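PDB 3QRE: enoyl-CoA hydratase, EchA12_1 from Mycobacterium marinum M, which probably catalyses the hydration of enoyl-CoA thioesters in fatty acid metabolism. Local coordinates for residues 122-134 against 241-253. Sequence-based numbering, arbitrary orientation.
Sequences PPHFVTMLRKPVI and MAVIKRQVYGDAT
Lys245, about one turn before the end of helix 238-249, reaches into the bend where a 3-10 segment (125-128) leads to core strand 133-137 of the crotonase fold. Its CG lies anti to the carbonyl carbon, and a kink at chi3 (84°) brings the ammonium between two backbone carbonyls. NZ donates hydrogen bonds to Val126 O (2.8 Å), tilted modestly from that carbonyl plane, and to Lys131 O (2.9 Å), which it meets from above the plane. A salt bridge to Asp153 gives this buried charge an anionic partner; the same carboxylate oxygen, OD2, accepts from Val133 N, tying the lysine to the strand start. Thr127 is also tightly packed: its CB sits over the centre of the Tyr249 ring, 3.7 Å from the centroid and 9° off the normal, a CH-pi contact. An edge-to-face contact with Trp188 of the second subunit carries that ring into the assembly interface. Toward solvent the side-chain packing thins. The backbones still come close, Arg130 O lying 3.4 Å from Ala242 CA, but exposed Arg130 touches the alanine CB loosely through CB and CG (CB to CB 4.2 Å) and the rest of it leads away; Met128 CG stays 4.1 Å from Thr253 CB. Beyond the helix, Thr253 rejoins the buried part: its CG2 lies 3.3 Å from Thr127 OG1, while its carbonyl O receives a weak but nearly straight bond (163°) at the edge of the His124 ring, NE2 to O 3.4 Å.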
ATOM      1  N   PRO A 122       3.384 -11.976  22.674  1.00 37.80           N
ATOM      2  CA  PRO A 122       3.941 -11.205  21.534  1.00 36.08           C
ATOM      3  C   PRO A 122       3.128  -9.941  21.157  1.00 34.47           C
ATOM      4  O   PRO A 122       1.927  -9.874  21.379  1.00 34.37           O
ATOM      5  CB  PRO A 122       4.010 -12.237  20.387  1.00 35.90           C
ATOM      6  CG  PRO A 122       3.040 -13.323  20.747  1.00 37.37           C
ATOM      7  CD  PRO A 122       2.950 -13.342  22.286  1.00 38.03           C
ATOM      8  N   PRO A 123       3.798  -8.922  20.614  1.00 34.20           N
ATOM      9  CA  PRO A 123       3.160  -7.648  20.235  1.00 33.09           C
ATOM     10  C   PRO A 123       1.862  -7.785  19.397  1.00 32.80           C
ATOM     11  O   PRO A 123       0.917  -6.971  19.553  1.00 31.27           O
ATOM     12  CB  PRO A 123       4.245  -6.971  19.388  1.00 34.03           C
ATOM     13  CG  PRO A 123       5.581  -7.539  19.948  1.00 33.73           C
ATOM     14  CD  PRO A 123       5.255  -8.950  20.320  1.00 33.94           C
ATOM     15  N   HIS A 124       1.819  -8.822  18.550  1.00 31.23           N
ATOM     16  CA  HIS A 124       0.770  -8.980  17.546  1.00 30.05           C
ATOM     17  C   HIS A 124      -0.267 -10.060  17.889  1.00 29.86           C
ATOM     18  O   HIS A 124      -0.959 -10.569  17.008  1.00 28.32           O
ATOM     19  CB  HIS A 124       1.411  -9.323  16.200  1.00 29.23           C
ATOM     20  CG  HIS A 124       2.061 -10.659  16.182  1.00 29.17           C
ATOM     21  ND1 HIS A 124       2.840 -11.113  17.227  1.00 28.67           N
ATOM     22  CD2 HIS A 124       2.068 -11.642  15.250  1.00 30.50           C
ATOM     23  CE1 HIS A 124       3.307 -12.315  16.938  1.00 28.69           C
ATOM     24  NE2 HIS A 124       2.848 -12.665  15.748  1.00 30.21           N
ATOM     25  N   PHE A 125      -0.380 -10.406  19.163  1.00 30.27           N
ATOM     26  CA  PHE A 125      -1.261 -11.510  19.535  1.00 31.11           C
ATOM     27  C   PHE A 125      -2.744 -11.223  19.207  1.00 29.68           C
ATOM     28  O   PHE A 125      -3.510 -12.133  18.912  1.00 29.58           O
ATOM     29  CB  PHE A 125      -1.058 -11.891  21.015  1.00 32.78           C
ATOM     30  CG  PHE A 125      -2.043 -11.267  21.931  1.00 35.77           C
ATOM     31  CD1 PHE A 125      -3.158 -12.001  22.377  1.00 40.89           C
ATOM     32  CD2 PHE A 125      -1.879  -9.963  22.347  1.00 37.46           C
ATOM     33  CE1 PHE A 125      -4.105 -11.414  23.224  1.00 42.00           C
ATOM     34  CE2 PHE A 125      -2.801  -9.376  23.198  1.00 41.17           C
ATOM     35  CZ  PHE A 125      -3.935 -10.101  23.629  1.00 40.50           C
ATOM     36  N   VAL A 126      -3.134  -9.953  19.229  1.00 29.26           N
ATOM     37  CA  VAL A 126      -4.478  -9.540  18.777  1.00 28.60           C
ATOM     38  C   VAL A 126      -4.816  -9.989  17.347  1.00 28.52           C
ATOM     39  O   VAL A 126      -5.989 -10.328  17.043  1.00 29.20           O
ATOM     40  CB  VAL A 126      -4.702  -8.033  19.010  1.00 28.32           C
ATOM     41  CG1 VAL A 126      -5.805  -7.501  18.170  1.00 29.92           C
ATOM     42  CG2 VAL A 126      -5.021  -7.780  20.487  1.00 25.57           C
ATOM     43  N   THR A 127      -3.799 -10.036  16.485  1.00 27.40           N
ATOM     44  CA  THR A 127      -3.992 -10.506  15.122  1.00 26.97           C
ATOM     45  C   THR A 127      -4.289 -11.993  15.048  1.00 27.93           C
ATOM     46  O   THR A 127      -4.720 -12.473  14.016  1.00 28.71           O
ATOM     47  CB  THR A 127      -2.789 -10.207  14.180  1.00 27.18           C
ATOM     48  OG1 THR A 127      -1.730 -11.143  14.425  1.00 26.42           O
ATOM     49  CG2 THR A 127      -2.273  -8.763  14.317  1.00 24.33           C
ATOM     50  N   MET A 128      -4.063 -12.737  16.124  1.00 28.64           N
ATOM     51  CA  MET A 128      -4.261 -14.198  16.075  1.00 29.41           C
ATOM     52  C   MET A 128      -5.535 -14.631  16.799  1.00 29.09           C
ATOM     53  O   MET A 128      -5.779 -15.823  16.979  1.00 29.81           O
ATOM     54  CB  MET A 128      -3.029 -14.913  16.647  1.00 30.19           C
ATOM     55  CG  MET A 128      -1.771 -14.613  15.831  1.00 32.66           C
ATOM     56  SD  MET A 128      -0.250 -15.440  16.354  1.00 37.12           S
ATOM     57  CE  MET A 128       0.128 -14.713  17.948  1.00 36.72           C
ATOM     58  N   LEU A 129      -6.334 -13.654  17.234  1.00 28.22           N
ATOM     59  CA  LEU A 129      -7.600 -13.939  17.874  1.00 28.07           C
ATOM     60  C   LEU A 129      -8.588 -14.425  16.818  1.00 28.67           C
ATOM     61  O   LEU A 129      -8.480 -14.077  15.637  1.00 27.71           O
ATOM     62  CB  LEU A 129      -8.180 -12.691  18.571  1.00 27.29           C
ATOM     63  CG  LEU A 129      -7.415 -12.045  19.740  1.00 25.74           C
ATOM     64  CD1 LEU A 129      -8.144 -10.828  20.258  1.00 20.21           C
ATOM     65  CD2 LEU A 129      -7.115 -13.066  20.884  1.00 24.81           C
ATOM     66  N   ARG A 130      -9.547 -15.226  17.265  1.00 28.88           N
ATOM     67  CA  ARG A 130     -10.704 -15.579  16.470  1.00 28.84           C
ATOM     68  C   ARG A 130     -11.646 -14.390  16.217  1.00 28.36           C
ATOM     69  O   ARG A 130     -12.467 -14.435  15.302  1.00 28.92           O
ATOM     70  CB  ARG A 130     -11.473 -16.704  17.179  1.00 29.18           C
ATOM     71  CG  ARG A 130     -10.832 -18.106  17.048  1.00 31.38           C
ATOM     72  CD  ARG A 130     -11.671 -19.199  17.786  1.00 31.76           C
ATOM     73  NE  ARG A 130     -11.542 -19.089  19.241  1.00 34.26           N
ATOM     74  CZ  ARG A 130     -12.437 -18.498  20.049  1.00 37.87           C
ATOM     75  NH1 ARG A 130     -13.563 -17.960  19.557  1.00 36.25           N
ATOM     76  NH2 ARG A 130     -12.215 -18.454  21.363  1.00 36.62           N
ATOM     77  N   LYS A 131     -11.546 -13.339  17.022  1.00 27.74           N
ATOM     78  CA  LYS A 131     -12.528 -12.240  16.964  1.00 28.09           C
ATOM     79  C   LYS A 131     -11.885 -10.908  16.592  1.00 27.52           C
ATOM     80  O   LYS A 131     -10.768 -10.641  16.996  1.00 27.74           O
ATOM     81  CB  LYS A 131     -13.260 -12.100  18.327  1.00 28.09           C
ATOM     82  CG  LYS A 131     -13.960 -13.382  18.739  1.00 28.26           C
ATOM     83  CD  LYS A 131     -14.595 -13.348  20.130  1.00 28.76           C
ATOM     84  CE  LYS A 131     -15.305 -14.715  20.324  1.00 29.12           C
ATOM     85  NZ  LYS A 131     -16.152 -14.830  21.567  1.00 30.02           N
ATOM     86  N   PRO A 132     -12.605 -10.054  15.856  1.00 27.99           N
ATOM     87  CA  PRO A 132     -12.075  -8.761  15.443  1.00 27.46           C
ATOM     88  C   PRO A 132     -11.939  -7.795  16.619  1.00 27.91           C
ATOM     89  O   PRO A 132     -12.734  -7.858  17.575  1.00 27.56           O
ATOM     90  CB  PRO A 132     -13.142  -8.227  14.466  1.00 27.53           C
ATOM     91  CG  PRO A 132     -14.138  -9.369  14.276  1.00 28.29           C
ATOM     92  CD  PRO A 132     -14.029 -10.201  15.493  1.00 28.63           C
ATOM     93  N   VAL A 133     -10.945  -6.897  16.538  1.00 27.20           N
ATOM     94  CA  VAL A 133     -10.799  -5.825  17.505  1.00 26.47           C
ATOM     95  C   VAL A 133     -10.869  -4.516  16.738  1.00 26.84           C
ATOM     96  O   VAL A 133     -10.136  -4.315  15.746  1.00 26.95           O
ATOM     97  CB  VAL A 133      -9.473  -5.955  18.330  1.00 26.82           C
ATOM     98  CG1 VAL A 133      -9.387  -4.901  19.433  1.00 25.20           C
ATOM     99  CG2 VAL A 133      -9.347  -7.347  18.949  1.00 27.35           C
ATOM    100  N   ILE A 134     -11.773  -3.644  17.173  1.00 27.24           N
ATOM    101  CA  ILE A 134     -11.917  -2.319  16.612  1.00 27.76           C
ATOM    102  C   ILE A 134     -11.331  -1.324  17.617  1.00 28.53           C
ATOM    103  O   ILE A 134     -11.836  -1.198  18.745  1.00 29.44           O
ATOM    104  CB  ILE A 134     -13.408  -1.959  16.345  1.00 28.94           C
ATOM    105  CG1 ILE A 134     -14.208  -3.117  15.708  1.00 28.54           C
ATOM    106  CG2 ILE A 134     -13.538  -0.679  15.525  1.00 30.83           C
ATOM    107  CD1 ILE A 134     -13.526  -3.819  14.502  1.00 27.00           C
ATOM    108  N   MET A 241     -15.795 -14.710  10.707  1.00 32.44           N
ATOM    109  CA  MET A 241     -14.797 -13.740  11.184  1.00 31.37           C
ATOM    110  C   MET A 241     -13.425 -14.413  11.428  1.00 31.18           C
ATOM    111  O   MET A 241     -12.399 -13.892  11.008  1.00 31.20           O
ATOM    112  CB  MET A 241     -15.285 -13.062  12.465  1.00 31.73           C
ATOM    113  CG  MET A 241     -16.398 -12.054  12.280  1.00 30.97           C
ATOM    114  SD  MET A 241     -17.026 -11.420  13.849  1.00 33.47           S
ATOM    115  CE  MET A 241     -18.096 -10.150  13.220  1.00 31.62           C
ATOM    116  N   ALA A 242     -13.420 -15.581  12.076  1.00 31.22           N
ATOM    117  CA  ALA A 242     -12.176 -16.290  12.429  1.00 31.20           C
ATOM    118  C   ALA A 242     -11.416 -16.658  11.179  1.00 31.64           C
ATOM    119  O   ALA A 242     -10.192 -16.556  11.140  1.00 31.67           O
ATOM    120  CB  ALA A 242     -12.476 -17.566  13.223  1.00 31.31           C
ATOM    121  N   VAL A 243     -12.172 -17.079  10.168  1.00 31.84           N
ATOM    122  CA  VAL A 243     -11.638 -17.491   8.885  1.00 32.70           C
ATOM    123  C   VAL A 243     -11.025 -16.305   8.168  1.00 31.91           C
ATOM    124  O   VAL A 243      -9.890 -16.385   7.635  1.00 31.53           O
ATOM    125  CB  VAL A 243     -12.772 -18.123   8.027  1.00 34.04           C
ATOM    126  CG1 VAL A 243     -12.507 -18.002   6.562  1.00 34.21           C
ATOM    127  CG2 VAL A 243     -12.941 -19.559   8.423  1.00 36.09           C
ATOM    128  N   ILE A 244     -11.766 -15.200   8.180  1.00 31.03           N
ATOM    129  CA  ILE A 244     -11.291 -13.969   7.560  1.00 30.36           C
ATOM    130  C   ILE A 244      -9.955 -13.534   8.178  1.00 30.07           C
ATOM    131  O   ILE A 244      -8.986 -13.301   7.441  1.00 29.81           O
ATOM    132  CB  ILE A 244     -12.375 -12.858   7.603  1.00 30.08           C
ATOM    133  CG1 ILE A 244     -13.482 -13.197   6.596  1.00 29.61           C
ATOM    134  CG2 ILE A 244     -11.769 -11.465   7.331  1.00 27.62           C
ATOM    135  CD1 ILE A 244     -14.807 -12.483   6.839  1.00 26.51           C
ATOM    136  N   LYS A 245      -9.887 -13.451   9.515  1.00 29.61           N
ATOM    137  CA  LYS A 245      -8.626 -13.007  10.167  1.00 29.65           C
ATOM    138  C   LYS A 245      -7.477 -13.962   9.807  1.00 30.15           C
ATOM    139  O   LYS A 245      -6.415 -13.526   9.397  1.00 30.19           O
ATOM    140  CB  LYS A 245      -8.764 -12.839  11.696  1.00 28.54           C
ATOM    141  CG  LYS A 245      -9.347 -11.503  12.100  1.00 29.30           C
ATOM    142  CD  LYS A 245      -9.451 -11.312  13.623  1.00 30.69           C
ATOM    143  CE  LYS A 245      -8.120 -10.811  14.206  1.00 29.86           C
ATOM    144  NZ  LYS A 245      -8.349 -10.150  15.516  1.00 26.87           N
ATOM    145  N   ARG A 246      -7.719 -15.261   9.925  1.00 30.52           N
ATOM    146  CA  ARG A 246      -6.720 -16.237   9.573  1.00 32.39           C
ATOM    147  C   ARG A 246      -6.342 -16.142   8.085  1.00 32.28           C
ATOM    148  O   ARG A 246      -5.157 -16.191   7.736  1.00 32.74           O
ATOM    149  CB  ARG A 246      -7.211 -17.626   9.985  1.00 33.39           C
ATOM    150  CG  ARG A 246      -6.331 -18.773   9.587  1.00 39.22           C
ATOM    151  CD  ARG A 246      -5.087 -18.924  10.466  1.00 46.64           C
ATOM    152  NE  ARG A 246      -4.197 -19.955   9.916  1.00 50.92           N
ATOM    153  CZ  ARG A 246      -2.881 -20.001  10.128  1.00 54.24           C
ATOM    154  NH1 ARG A 246      -2.285 -19.069  10.876  1.00 53.71           N
ATOM    155  NH2 ARG A 246      -2.156 -20.980   9.588  1.00 55.36           N
ATOM    156  N   GLN A 247      -7.323 -15.945   7.206  1.00 31.85           N
ATOM    157  CA  GLN A 247      -6.986 -15.844   5.773  1.00 32.06           C
ATOM    158  C   GLN A 247      -6.211 -14.584   5.407  1.00 31.37           C
ATOM    159  O   GLN A 247      -5.307 -14.639   4.555  1.00 31.15           O
ATOM    160  CB  GLN A 247      -8.204 -16.011   4.852  1.00 31.71           C
ATOM    161  CG  GLN A 247      -8.786 -17.422   4.826  1.00 33.50           C
ATOM    162  CD  GLN A 247      -7.788 -18.490   4.383  1.00 39.52           C
ATOM    163  OE1 GLN A 247      -7.490 -19.424   5.130  1.00 41.78           O
ATOM    164  NE2 GLN A 247      -7.272 -18.357   3.167  1.00 40.76           N
ATOM    165  N   VAL A 248      -6.560 -13.462   6.038  1.00 31.04           N
ATOM    166  CA  VAL A 248      -5.926 -12.184   5.712  1.00 31.31           C
ATOM    167  C   VAL A 248      -4.482 -12.128   6.212  1.00 32.14           C
ATOM    168  O   VAL A 248      -3.582 -11.867   5.426  1.00 32.51           O
ATOM    169  CB  VAL A 248      -6.776 -10.962   6.162  1.00 31.07           C
ATOM    170  CG1 VAL A 248      -6.041  -9.652   5.953  1.00 30.02           C
ATOM    171  CG2 VAL A 248      -8.122 -10.932   5.390  1.00 32.01           C
ATOM    172  N   TYR A 249      -4.260 -12.390   7.497  1.00 32.85           N
ATOM    173  CA  TYR A 249      -2.905 -12.366   8.064  1.00 34.27           C
ATOM    174  C   TYR A 249      -2.054 -13.532   7.534  1.00 37.09           C
ATOM    175  O   TYR A 249      -0.872 -13.367   7.229  1.00 37.67           O
ATOM    176  CB  TYR A 249      -2.962 -12.356   9.602  1.00 32.07           C
ATOM    177  CG  TYR A 249      -3.474 -11.039  10.185  1.00 28.16           C
ATOM    178  CD1 TYR A 249      -2.678  -9.884  10.168  1.00 25.43           C
ATOM    179  CD2 TYR A 249      -4.759 -10.945  10.758  1.00 24.18           C
ATOM    180  CE1 TYR A 249      -3.150  -8.644  10.712  1.00 22.39           C
ATOM    181  CE2 TYR A 249      -5.224  -9.747  11.302  1.00 23.04           C
ATOM    182  CZ  TYR A 249      -4.417  -8.592  11.266  1.00 23.43           C
ATOM    183  OH  TYR A 249      -4.874  -7.410  11.818  1.00 24.42           O
ATOM    184  N   GLY A 250      -2.676 -14.704   7.410  1.00 40.11           N
ATOM    185  CA  GLY A 250      -2.069 -15.829   6.708  1.00 43.67           C
ATOM    186  C   GLY A 250      -0.878 -16.426   7.437  1.00 46.01           C
ATOM    187  O   GLY A 250      -0.853 -16.493   8.684  1.00 45.39           O
ATOM    188  N   ASP A 251       0.090 -16.867   6.633  1.00 48.31           N
ATOM    189  CA  ASP A 251       1.345 -17.457   7.100  1.00 51.58           C
ATOM    190  C   ASP A 251       2.214 -16.435   7.837  1.00 52.88           C
ATOM    191  O   ASP A 251       3.128 -16.819   8.573  1.00 53.84           O
ATOM    192  CB  ASP A 251       2.134 -18.034   5.906  1.00 51.75           C
ATOM    193  N   ALA A 252       1.904 -15.147   7.638  1.00 54.04           N
ATOM    194  CA  ALA A 252       2.749 -14.022   8.071  1.00 55.35           C
ATOM    195  C   ALA A 252       2.918 -13.826   9.597  1.00 56.22           C
ATOM    196  O   ALA A 252       3.921 -13.251  10.040  1.00 56.73           O
ATOM    197  CB  ALA A 252       2.277 -12.706   7.403  1.00 54.86           C
ATOM    198  N   THR A 253       1.943 -14.292  10.385  1.00 56.99           N
ATOM    199  CA  THR A 253       1.989 -14.187  11.848  1.00 57.30           C
ATOM    200  C   THR A 253       2.801 -15.342  12.466  1.00 58.84           C
ATOM    201  O   THR A 253       3.178 -15.286  13.648  1.00 59.05           O
ATOM    202  CB  THR A 253       0.564 -14.181  12.439  1.00 56.97           C
ATOM    203  OG1 THR A 253      -0.173 -15.266  11.861  1.00 58.22           O
ATOM    204  CG2 THR A 253      -0.169 -12.863  12.140  1.00 54.47           C
TER